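Local coordinates for protein thiaminase-I (PDB 4HCY) that belongs to the thiaminase I family of enzymes, has a fold related to periplasmic binding proteins, and holds the ligand 0YN in this model, at residues P15-W20 / V27-L32; F114-C119 / K284-N289; L124-A129 / Q245-Q250; S134-L139 / I252-K257. All blocks are in the same frame, centred on the assembly; numbering follows the deposited sequence.

Interaction 1: P15-W20 / V27-L32. With 0YN (2-{4-[(4-amino-2-methylpyrimidin-5-yl)methyl]-3-methylthiophen-2-yl}ethanol), chain G.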
# COMPACT_ATOMS: atom_id res chain seq x y z
N PRO A 15 -5.14 -6.82 -7.43
CA PRO A 15 -4.37 -7.90 -8.07
C PRO A 15 -2.87 -7.87 -7.77
O PRO A 15 -2.18 -8.83 -8.10
CB PRO A 15 -4.59 -7.62 -9.55
CG PRO A 15 -4.68 -6.14 -9.63
CD PRO A 15 -5.33 -5.67 -8.34
N TYR A 16 -2.38 -6.79 -7.16
CA TYR A 16 -0.95 -6.65 -6.92
C TYR A 16 -0.52 -7.27 -5.59
O TYR A 16 -0.13 -6.57 -4.66
CB TYR A 16 -0.52 -5.19 -7.02
CG TYR A 16 -0.76 -4.60 -8.39
CD1 TYR A 16 0.19 -4.73 -9.40
CD2 TYR A 16 -1.94 -3.93 -8.68
CE1 TYR A 16 -0.02 -4.20 -10.65
CE2 TYR A 16 -2.16 -3.40 -9.94
CZ TYR A 16 -1.20 -3.53 -10.92
OH TYR A 16 -1.42 -3.00 -12.17
N LEU A 17 -0.58 -8.60 -5.54
CA LEU A 17 -0.17 -9.36 -4.37
C LEU A 17 1.13 -10.11 -4.69
O LEU A 17 1.49 -10.22 -5.86
CB LEU A 17 -1.29 -10.33 -3.96
CG LEU A 17 -2.17 -9.86 -2.81
CD1 LEU A 17 -2.80 -8.51 -3.10
CD2 LEU A 17 -3.24 -10.89 -2.50
N PRO A 18 1.84 -10.60 -3.66
CA PRO A 18 3.11 -11.31 -3.87
C PRO A 18 3.02 -12.49 -4.84
O PRO A 18 1.93 -13.00 -5.10
CB PRO A 18 3.45 -11.83 -2.48
CG PRO A 18 2.82 -10.87 -1.56
CD PRO A 18 1.56 -10.40 -2.23
N SER A 19 4.17 -12.90 -5.36
CA SER A 19 4.24 -14.05 -6.25
C SER A 19 5.52 -14.84 -5.99
O SER A 19 6.62 -14.30 -6.05
CB SER A 19 4.19 -13.61 -7.71
OG SER A 19 2.97 -12.95 -8.01
N TRP A 20 5.36 -16.13 -5.70
CA TRP A 20 6.51 -17.01 -5.52
C TRP A 20 6.92 -17.60 -6.86
O TRP A 20 6.09 -17.81 -7.73
CB TRP A 20 6.18 -18.13 -4.53
CG TRP A 20 5.95 -17.66 -3.13
CD1 TRP A 20 6.89 -17.53 -2.14
CD2 TRP A 20 4.71 -17.26 -2.54
NE1 TRP A 20 6.31 -17.07 -0.99
CE2 TRP A 20 4.97 -16.89 -1.21
CE3 TRP A 20 3.40 -17.17 -3.02
CZ2 TRP A 20 3.97 -16.45 -0.35
CZ3 TRP A 20 2.41 -16.73 -2.17
CH2 TRP A 20 2.70 -16.38 -0.84
N VAL A 27 3.64 -18.99 -8.75
CA VAL A 27 2.47 -19.07 -7.89
C VAL A 27 2.07 -17.68 -7.42
O VAL A 27 2.86 -16.99 -6.77
CB VAL A 27 2.72 -19.97 -6.67
CG1 VAL A 27 1.46 -20.10 -5.84
CG2 VAL A 27 3.22 -21.34 -7.11
N LYS A 28 0.85 -17.27 -7.74
CA LYS A 28 0.36 -15.95 -7.37
C LYS A 28 -0.56 -16.04 -6.15
O LYS A 28 -1.51 -16.82 -6.14
CB LYS A 28 -0.37 -15.31 -8.55
CG LYS A 28 0.48 -15.18 -9.80
CD LYS A 28 -0.35 -14.73 -11.00
CE LYS A 28 -0.93 -13.34 -10.78
NZ LYS A 28 -1.73 -12.89 -11.95
N LEU A 29 -0.27 -15.23 -5.14
CA LEU A 29 -1.05 -15.23 -3.90
C LEU A 29 -2.51 -14.85 -4.14
O LEU A 29 -3.40 -15.29 -3.41
CB LEU A 29 -0.42 -14.29 -2.87
CG LEU A 29 -1.08 -14.25 -1.49
CD1 LEU A 29 -1.01 -15.62 -0.83
CD2 LEU A 29 -0.45 -13.19 -0.60
N ILE A 30 -2.75 -14.05 -5.17
CA ILE A 30 -4.11 -13.63 -5.51
C ILE A 30 -4.93 -14.83 -6.01
O ILE A 30 -6.15 -14.86 -5.86
CB ILE A 30 -4.11 -12.48 -6.55
CG1 ILE A 30 -5.53 -11.93 -6.75
CG2 ILE A 30 -3.50 -12.93 -7.87
CD1 ILE A 30 -6.19 -11.45 -5.48
N ASN A 31 -4.25 -15.81 -6.59
CA ASN A 31 -4.92 -17.04 -7.03
C ASN A 31 -5.26 -17.94 -5.85
O ASN A 31 -6.28 -18.62 -5.86
CB ASN A 31 -4.05 -17.79 -8.04
CG ASN A 31 -4.03 -17.13 -9.40
OD1 ASN A 31 -4.99 -16.46 -9.79
ND2 ASN A 31 -2.94 -17.32 -10.13
N LEU A 32 -4.40 -17.93 -4.84
CA LEU A 32 -4.63 -18.72 -3.63
C LEU A 32 -5.84 -18.20 -2.87
O LEU A 32 -6.69 -18.97 -2.42
CB LEU A 32 -3.40 -18.71 -2.73
CG LEU A 32 -2.17 -19.48 -3.24
CD1 LEU A 32 -1.04 -19.40 -2.23
CD2 LEU A 32 -2.54 -20.92 -3.53
C2A 0YN G . -1.26 -4.08 -0.50
C35 0YN G . 1.29 0.04 -3.55
C2 0YN G . 1.28 -1.67 -5.46
S1 0YN G . 1.42 -1.71 -7.19
C5 0YN G . 1.60 -0.01 -7.38
C4 0YN G . 1.55 0.62 -6.03
C4A 0YN G . 1.68 2.10 -5.77
C5A 0YN G . 1.76 0.49 -8.80
C5B 0YN G . 3.09 1.22 -8.95
O5G 0YN G . 3.33 1.49 -10.33
N1' 0YN G . 0.74 -3.07 -1.55
C2' 0YN G . -0.59 -3.00 -1.30
N3' 0YN G . -1.32 -1.96 -1.76
C4' 0YN G . -0.73 -0.99 -2.48
N4' 0YN G . -1.47 0.05 -2.95
C5' 0YN G . 0.62 -1.05 -2.75
C6' 0YN G . 1.35 -2.12 -2.25
C3 0YN G . 1.37 -0.34 -5.01
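Trp20 and Val27 pair across a small antiparallel beta hairpin, strands 19-21 and 26-28, and Leu29 opens the helix that follows it. Trp20 N donates to Val27 O at 2.9 Å. Val27 N returns a bond to Trp20 O, which makes this a hydrogen-bonded pair. Ser19 and Lys28 form the adjoining non-hydrogen-bonded pair, with Ser19 OG 3.8 Å from Lys28 CG. Lys28 is the N-cap residue of the helix. Beyond it the contact continues without strand pairing: Leu29 N gives a nearly straight bond (168°) to Pro18 O.

The Leu29 side chain lies between the pair Leu17 and Pro18 and the indole of Trp20. Its CB lies 3.5 Å from Pro18 O and also touches CZ3 of Trp20. CG stands anti to the backbone N (chi1 -176°), near Leu17 CD2. The two methyls branch from it to different partners. CD1 meets the edge of the indole in its plane, 3.8 Å from Trp20 CH2. CD2 goes the other way and rests 3.8 Å from Pro18 CD, with Leu17 CD2 beside it. Leu17 CD2 in turn reaches Ile30 CD1 at 4.2 Å, a further apolar contact with the helix. Pro18 and Leu29 both also touch Thr301.

Tyr16, next to Leu17, turns to the bound 0YN instead. Its hydroxyl is hydrogen-bonded to Asp52, and one face of its ring carries the ligand sulfur, with Tyr16 CG 3.8 Å from 0YN S1.

Interaction 2: F114-C119 / K284-N289. With 0YN (2-{4-[(4-amino-2-methylpyrimidin-5-yl)methyl]-3-methylthiophen-2-yl}ethanol), chain G.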
# COMPACT_ATOMS: atom_id res chain seq x y z
N PHE A 114 -14.63 -0.04 2.69
CA PHE A 114 -14.04 -0.84 3.75
C PHE A 114 -12.54 -1.00 3.52
O PHE A 114 -12.12 -1.55 2.50
CB PHE A 114 -14.68 -2.23 3.80
CG PHE A 114 -16.18 -2.20 3.91
CD1 PHE A 114 -16.98 -2.09 2.78
CD2 PHE A 114 -16.80 -2.29 5.15
CE1 PHE A 114 -18.35 -2.07 2.88
CE2 PHE A 114 -18.18 -2.27 5.26
CZ PHE A 114 -18.96 -2.16 4.12
N PRO A 115 -11.73 -0.50 4.47
CA PRO A 115 -10.27 -0.65 4.40
C PRO A 115 -9.86 -2.12 4.38
O PRO A 115 -10.22 -2.87 5.29
CB PRO A 115 -9.79 0.01 5.69
CG PRO A 115 -10.88 0.97 6.05
CD PRO A 115 -12.15 0.29 5.63
N GLN A 116 -9.11 -2.53 3.36
CA GLN A 116 -8.73 -3.93 3.21
C GLN A 116 -7.24 -4.18 3.46
O GLN A 116 -6.88 -5.06 4.23
CB GLN A 116 -9.10 -4.45 1.82
CG GLN A 116 -8.68 -5.88 1.56
CD GLN A 116 -9.06 -6.38 0.19
OE1 GLN A 116 -9.32 -5.59 -0.72
NE2 GLN A 116 -9.11 -7.70 0.03
N TYR A 117 -6.39 -3.40 2.80
CA TYR A 117 -4.95 -3.62 2.87
C TYR A 117 -4.18 -2.44 3.44
O TYR A 117 -4.56 -1.29 3.26
CB TYR A 117 -4.40 -3.97 1.48
CG TYR A 117 -4.83 -5.33 0.96
CD1 TYR A 117 -5.08 -6.38 1.83
CD2 TYR A 117 -4.99 -5.55 -0.40
CE1 TYR A 117 -5.47 -7.62 1.36
CE2 TYR A 117 -5.39 -6.78 -0.88
CZ TYR A 117 -5.63 -7.81 0.01
OH TYR A 117 -6.02 -9.04 -0.47
N LEU A 118 -3.08 -2.75 4.13
CA LEU A 118 -2.16 -1.73 4.62
C LEU A 118 -0.80 -1.95 3.98
O LEU A 118 -0.36 -3.08 3.83
CB LEU A 118 -2.04 -1.81 6.14
CG LEU A 118 -2.66 -0.68 6.96
CD1 LEU A 118 -2.38 -0.88 8.44
CD2 LEU A 118 -2.14 0.66 6.49
N CYS A 119 -0.14 -0.86 3.61
CA CYS A 119 1.20 -0.96 3.05
C CYS A 119 1.98 0.34 3.16
O CYS A 119 1.40 1.42 3.31
CB CYS A 119 1.15 -1.41 1.59
SG CYS A 119 2.77 -1.83 0.90
N LYS A 284 -17.25 -8.68 4.22
CA LYS A 284 -17.01 -9.09 5.60
C LYS A 284 -16.27 -10.42 5.65
O LYS A 284 -15.50 -10.68 6.57
CB LYS A 284 -18.33 -9.18 6.38
N ASN A 285 -16.52 -11.27 4.65
CA ASN A 285 -15.78 -12.51 4.51
C ASN A 285 -14.31 -12.24 4.20
O ASN A 285 -13.42 -12.77 4.87
CB ASN A 285 -16.39 -13.38 3.41
CG ASN A 285 -15.62 -14.67 3.19
OD1 ASN A 285 -15.31 -15.39 4.14
ND2 ASN A 285 -15.29 -14.95 1.94
N LEU A 286 -14.07 -11.41 3.19
CA LEU A 286 -12.72 -11.06 2.76
C LEU A 286 -11.85 -10.51 3.89
O LEU A 286 -10.65 -10.78 3.95
CB LEU A 286 -12.78 -10.02 1.63
CG LEU A 286 -12.80 -10.54 0.19
CD1 LEU A 286 -13.06 -9.40 -0.78
CD2 LEU A 286 -11.48 -11.22 -0.13
N LEU A 287 -12.46 -9.75 4.79
CA LEU A 287 -11.71 -9.04 5.83
C LEU A 287 -11.59 -9.83 7.13
O LEU A 287 -10.72 -9.53 7.95
CB LEU A 287 -12.35 -7.68 6.10
CG LEU A 287 -12.61 -6.79 4.88
CD1 LEU A 287 -13.26 -5.47 5.30
CD2 LEU A 287 -11.33 -6.54 4.11
N THR A 288 -12.46 -10.82 7.33
CA THR A 288 -12.52 -11.52 8.61
C THR A 288 -12.21 -13.01 8.54
O THR A 288 -11.93 -13.63 9.57
CB THR A 288 -13.88 -11.32 9.30
OG1 THR A 288 -14.92 -11.88 8.49
CG2 THR A 288 -14.16 -9.84 9.53
N ASN A 289 -12.26 -13.59 7.35
CA ASN A 289 -11.98 -15.02 7.18
C ASN A 289 -10.54 -15.34 7.59
O ASN A 289 -9.59 -14.81 7.02
CB ASN A 289 -12.24 -15.46 5.74
CG ASN A 289 -12.32 -16.98 5.60
OD1 ASN A 289 -11.48 -17.71 6.12
ND2 ASN A 289 -13.33 -17.45 4.88
C2A 0YN G . -1.26 -4.08 -0.50
C35 0YN G . 1.29 0.04 -3.55
C2 0YN G . 1.28 -1.67 -5.46
S1 0YN G . 1.42 -1.71 -7.19
C5 0YN G . 1.60 -0.01 -7.38
C4 0YN G . 1.55 0.62 -6.03
C4A 0YN G . 1.68 2.10 -5.77
C5A 0YN G . 1.76 0.49 -8.80
C5B 0YN G . 3.09 1.22 -8.95
O5G 0YN G . 3.33 1.49 -10.33
N1' 0YN G . 0.74 -3.07 -1.55
C2' 0YN G . -0.59 -3.00 -1.30
N3' 0YN G . -1.32 -1.96 -1.76
C4' 0YN G . -0.73 -0.99 -2.48
N4' 0YN G . -1.47 0.05 -2.95
C5' 0YN G . 0.62 -1.05 -2.75
C6' 0YN G . 1.35 -2.12 -2.25
C3 0YN G . 1.37 -0.34 -5.01
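Buried packing joins Leu287, near the C-terminal end of helix 273-288, to Phe114 and the aliphatic part of Gln116 at the start of strand 114-125. The short segments run in roughly the same direction, 33° apart, with axes 9.4 Å from each other. No hydrogen bond crosses between them.

Leu287 carries the contact with its two methyls. CD1 lies 3.8 Å from Phe114 CB and also nears the carbonyl oxygen of Pro115. CD2 lies 3.7 Å from Gln116 CG. The Leu287 and Gln116 side chains cross at about a right angle. Gln116 runs fully extended, with CG anti to the backbone N (chi1 177°). Its amide therefore passes Leu287, and NE2 comes to 4.2 Å from Leu286 CD2. The amide oxygen OE1 is held by Ser67 OG.

The strand belongs to the large mixed sheet. Here it has a classic beta bulge: Gln116 and Tyr117 both face Asp263 on the neighbouring strand 261-267. Within the bulge Gln116 CG sits over the centre of the Tyr117 ring, 3.6 Å above its plane. Gln116 is thus packed between that ring and the helix.

From the bulge onward the strand touches the bound 0YN, which is hydrogen-bonded to Asp263. Tyr117 CB is 3.7 Å from the ligand methyl C2A, and Cys119 SG is 3.4 Å from the pyrimidine nitrogen N1'.

Interaction 3: L124-A129 / Q245-Q250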
# COMPACT_ATOMS: atom_id res chain seq x y z
N LEU A 124 13.69 -2.40 6.28
CA LEU A 124 14.12 -3.71 6.75
C LEU A 124 15.58 -3.67 7.18
O LEU A 124 16.49 -3.79 6.35
CB LEU A 124 13.92 -4.77 5.66
CG LEU A 124 14.28 -6.21 6.04
CD1 LEU A 124 13.45 -6.67 7.23
CD2 LEU A 124 14.08 -7.14 4.85
N SER A 125 15.81 -3.48 8.47
CA SER A 125 17.16 -3.38 9.01
C SER A 125 17.70 -4.74 9.45
O SER A 125 17.01 -5.51 10.11
CB SER A 125 17.20 -2.39 10.18
OG SER A 125 15.91 -1.89 10.48
N SER A 126 18.95 -5.01 9.07
CA SER A 126 19.61 -6.26 9.40
C SER A 126 19.91 -6.32 10.90
O SER A 126 19.83 -5.29 11.58
CB SER A 126 20.91 -6.37 8.60
OG SER A 126 21.17 -7.71 8.20
N PRO A 127 20.23 -7.51 11.43
CA PRO A 127 20.70 -7.62 12.81
C PRO A 127 21.93 -6.74 13.04
O PRO A 127 22.03 -6.07 14.07
CB PRO A 127 21.12 -9.09 12.91
CG PRO A 127 20.25 -9.78 11.94
CD PRO A 127 20.01 -8.83 10.81
N ASN A 128 22.84 -6.75 12.07
CA ASN A 128 24.02 -5.91 12.12
C ASN A 128 23.74 -4.49 11.63
O ASN A 128 24.53 -3.91 10.88
CB ASN A 128 25.15 -6.54 11.30
CG ASN A 128 24.67 -7.70 10.44
OD1 ASN A 128 23.48 -7.84 10.18
ND2 ASN A 128 25.61 -8.54 10.01
N ALA A 129 22.60 -3.95 12.05
CA ALA A 129 22.21 -2.59 11.71
C ALA A 129 23.21 -1.58 12.26
O ALA A 129 23.18 -1.23 13.44
CB ALA A 129 20.81 -2.29 12.24
N GLN A 245 16.97 -14.79 11.97
CA GLN A 245 18.14 -13.94 12.19
C GLN A 245 17.78 -12.66 12.93
O GLN A 245 18.67 -11.92 13.36
CB GLN A 245 18.84 -13.62 10.86
CG GLN A 245 19.40 -14.85 10.15
CD GLN A 245 20.18 -14.50 8.90
OE1 GLN A 245 20.33 -13.33 8.56
NE2 GLN A 245 20.67 -15.52 8.20
N GLN A 246 16.48 -12.41 13.08
CA GLN A 246 15.96 -11.24 13.80
C GLN A 246 16.21 -9.92 13.07
O GLN A 246 16.90 -9.04 13.59
CB GLN A 246 16.49 -11.17 15.23
CG GLN A 246 16.10 -12.35 16.11
CD GLN A 246 16.74 -12.29 17.48
OE1 GLN A 246 16.05 -12.29 18.50
NE2 GLN A 246 18.07 -12.24 17.51
N TYR A 247 15.64 -9.78 11.88
CA TYR A 247 15.65 -8.51 11.16
C TYR A 247 14.63 -7.57 11.81
O TYR A 247 13.74 -8.01 12.53
CB TYR A 247 15.30 -8.72 9.69
CG TYR A 247 16.45 -9.17 8.82
CD1 TYR A 247 16.97 -10.46 8.94
CD2 TYR A 247 17.01 -8.33 7.87
CE1 TYR A 247 18.02 -10.88 8.13
CE2 TYR A 247 18.05 -8.74 7.07
CZ TYR A 247 18.56 -10.01 7.20
OH TYR A 247 19.60 -10.43 6.40
N ASN A 248 14.77 -6.27 11.54
CA ASN A 248 13.85 -5.28 12.09
C ASN A 248 13.09 -4.53 11.01
O ASN A 248 13.62 -4.25 9.94
CB ASN A 248 14.59 -4.30 13.00
CG ASN A 248 15.07 -4.94 14.29
OD1 ASN A 248 14.34 -4.99 15.28
ND2 ASN A 248 16.30 -5.43 14.28
N VAL A 249 11.83 -4.19 11.30
CA VAL A 249 11.02 -3.40 10.40
C VAL A 249 10.39 -2.22 11.13
O VAL A 249 10.04 -2.32 12.30
CB VAL A 249 9.91 -4.23 9.72
CG1 VAL A 249 10.49 -5.05 8.59
CG2 VAL A 249 9.22 -5.12 10.75
N GLN A 250 10.24 -1.10 10.42
CA GLN A 250 9.70 0.11 11.03
C GLN A 250 9.10 1.05 9.99
O GLN A 250 9.55 1.08 8.84
CB GLN A 250 10.78 0.84 11.82
CG GLN A 250 12.03 1.15 11.02
CD GLN A 250 12.99 2.05 11.77
OE1 GLN A 250 12.58 2.89 12.57
NE2 GLN A 250 14.29 1.89 11.51
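The far end of strand 114-125 pairs antiparallel with strand 248-250 in the large mixed sheet, a short, weakly bonded pairing with Ser125 opposite Asn248 as a hydrogen-bonded pair. Ser125 N donates to Asn248 O at 2.7 Å. Asn248 N donates back to Ser125 O, almost straight (172°). Ser125 OG adds a weak bond to the same Asn248 O, so two groups of one residue hold that oxygen. The Asn248 side chain has its own partner, Gln321.

On the face away from the Ser125 and Asn248 side chains, CG of Leu124 is anti to the backbone N and chi2 is 59°. Together these bring CD1 to 3.6 Å from Val249 CG1, where it also touches Tyr247 CB. Helix 239-244 packs on both Leu124 and Tyr247.

Past the strand the chain enters a type I turn, Ser126 to Ala129. Ser126 OG bonds to Asn128 OD1 at 3.0 Å within this turn. The same OG lies 3.5 Å from Tyr247 CE2, meeting the ring obliquely. Pro127 sits squarely over one face of the ring in a CH-pi contact, its CD 3.8 Å from the Tyr247 centroid and 8° off the ring normal.

Interaction 4: S134-L139 / I252-K257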
# COMPACT_ATOMS: atom_id res chain seq x y z
N SER A 134 15.11 7.95 11.84
CA SER A 134 13.68 8.23 11.88
C SER A 134 13.15 8.61 10.50
O SER A 134 11.96 8.52 10.23
CB SER A 134 13.37 9.35 12.88
OG SER A 134 13.80 9.02 14.19
N SER A 135 14.06 9.04 9.63
CA SER A 135 13.70 9.41 8.26
C SER A 135 14.74 8.91 7.27
O SER A 135 15.89 8.69 7.63
CB SER A 135 13.51 10.92 8.14
OG SER A 135 14.71 11.61 8.46
N LEU A 136 14.33 8.74 6.02
CA LEU A 136 15.23 8.25 4.98
C LEU A 136 16.30 9.28 4.62
O LEU A 136 17.36 8.93 4.09
CB LEU A 136 14.46 7.83 3.73
CG LEU A 136 13.68 6.51 3.82
CD1 LEU A 136 12.95 6.22 2.52
CD2 LEU A 136 14.61 5.36 4.19
N LEU A 137 16.02 10.54 4.91
CA LEU A 137 17.00 11.61 4.73
C LEU A 137 18.09 11.47 5.79
O LEU A 137 19.28 11.63 5.49
CB LEU A 137 16.34 12.98 4.84
CG LEU A 137 15.57 13.48 3.62
CD1 LEU A 137 14.94 14.84 3.90
CD2 LEU A 137 16.49 13.55 2.41
N GLU A 138 17.68 11.18 7.02
CA GLU A 138 18.61 11.00 8.12
C GLU A 138 19.49 9.78 7.90
O GLU A 138 20.69 9.80 8.17
CB GLU A 138 17.84 10.87 9.44
CG GLU A 138 18.72 10.75 10.67
CD GLU A 138 17.92 10.58 11.94
OE1 GLU A 138 18.49 10.78 13.04
OE2 GLU A 138 16.72 10.25 11.86
N LEU A 139 18.88 8.71 7.39
CA LEU A 139 19.60 7.47 7.14
C LEU A 139 20.55 7.63 5.95
O LEU A 139 21.55 6.91 5.84
CB LEU A 139 18.62 6.33 6.88
CG LEU A 139 19.19 4.91 6.88
CD1 LEU A 139 19.80 4.58 8.24
CD2 LEU A 139 18.11 3.89 6.52
N ILE A 252 9.18 4.20 8.36
CA ILE A 252 10.13 5.29 8.19
C ILE A 252 9.67 6.24 7.08
O ILE A 252 9.31 5.81 5.98
CB ILE A 252 11.57 4.77 7.93
CG1 ILE A 252 12.57 5.93 7.90
CG2 ILE A 252 11.64 3.96 6.64
CD1 ILE A 252 14.01 5.48 7.84
N GLY A 253 9.66 7.53 7.39
CA GLY A 253 9.30 8.53 6.40
C GLY A 253 10.50 8.90 5.56
O GLY A 253 11.64 8.69 5.98
N THR A 254 10.25 9.45 4.38
CA THR A 254 11.34 9.97 3.56
C THR A 254 11.84 11.24 4.22
O THR A 254 13.02 11.57 4.16
CB THR A 254 10.87 10.27 2.13
OG1 THR A 254 9.89 11.31 2.15
CG2 THR A 254 10.26 9.02 1.51
N SER A 255 10.92 11.95 4.86
CA SER A 255 11.24 13.13 5.65
C SER A 255 10.16 13.35 6.69
O SER A 255 8.98 13.46 6.35
CB SER A 255 11.37 14.36 4.76
OG SER A 255 10.16 14.63 4.08
N ASP A 256 10.56 13.39 7.96
CA ASP A 256 9.65 13.62 9.08
C ASP A 256 8.55 12.55 9.16
O ASP A 256 8.75 11.48 9.73
CB ASP A 256 9.04 15.02 9.00
CG ASP A 256 8.26 15.39 10.25
OD1 ASP A 256 8.63 14.91 11.35
OD2 ASP A 256 7.28 16.15 10.14
N LYS A 257 7.39 12.86 8.59
CA LYS A 257 6.22 11.98 8.68
C LYS A 257 6.35 10.74 7.80
O LYS A 257 6.89 10.80 6.69
CB LYS A 257 4.95 12.75 8.31
CG LYS A 257 4.70 13.98 9.16
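Ile252 lays its CD1 against Leu136, 3.7 Å from CD2, and the two side chains cross at about a right angle. Ile252 CG1 is anti to the backbone N (chi1 -174°). With chi2 near 180° as well, the side chain runs out extended along the 134-135 backbone, where CG1 meets Ser134 O at 3.5 Å and CD1 meets the carbonyl carbon of Ser135. Leu136 CD1 turns to Thr254 CG2, 4.0 Å away.

The site is the N-terminal end of helix 136-143, docked on the loop between strands 248-250 and 261-267. Ser135 is the N-cap residue. Its OG takes a weak capping bond from Glu138 N. The two helix N-H groups before that are met by carbonyls of the loop. Leu136 N donates to Gly253 O at 2.7 Å, and Leu137 N gives a weak bond to Thr254 O. The extended Glu138 side chain reaches Ser134, whose N bonds to Glu138 OE2 at 2.8 Å from above the carboxylate plane. The other oxygen, OE1, forms a salt bridge with Lys142.

Helix 193-204 packs on Leu136 and Leu137, and helix 158-169 on Thr254 and Ser255. Leu137 CD1 reaches Ser255 CB at 3.7 Å.

How the interactions relate
Interaction 2 is buried throughout; the other three are only partly buried. It packs a helix on a sheet strand and is the one with no hydrogen bond between its segments. Interactions 1, 3 and 4 combine backbone bonds with apolar side chains: in a hairpin, at a sheet strand's end and at a helix N-terminus. Interactions 2 and 3 use the two ends of strand 114-125, and helix 136-143 of interaction 4 follows that strand. Interactions 1 and 2 both touch 0YN and meet directly, Leu17 CD1 lying 3.8 Å from Tyr117 CE2. Interactions 3 and 4 adjoin in sequence, with alternating segments and centres about 17 Å apart.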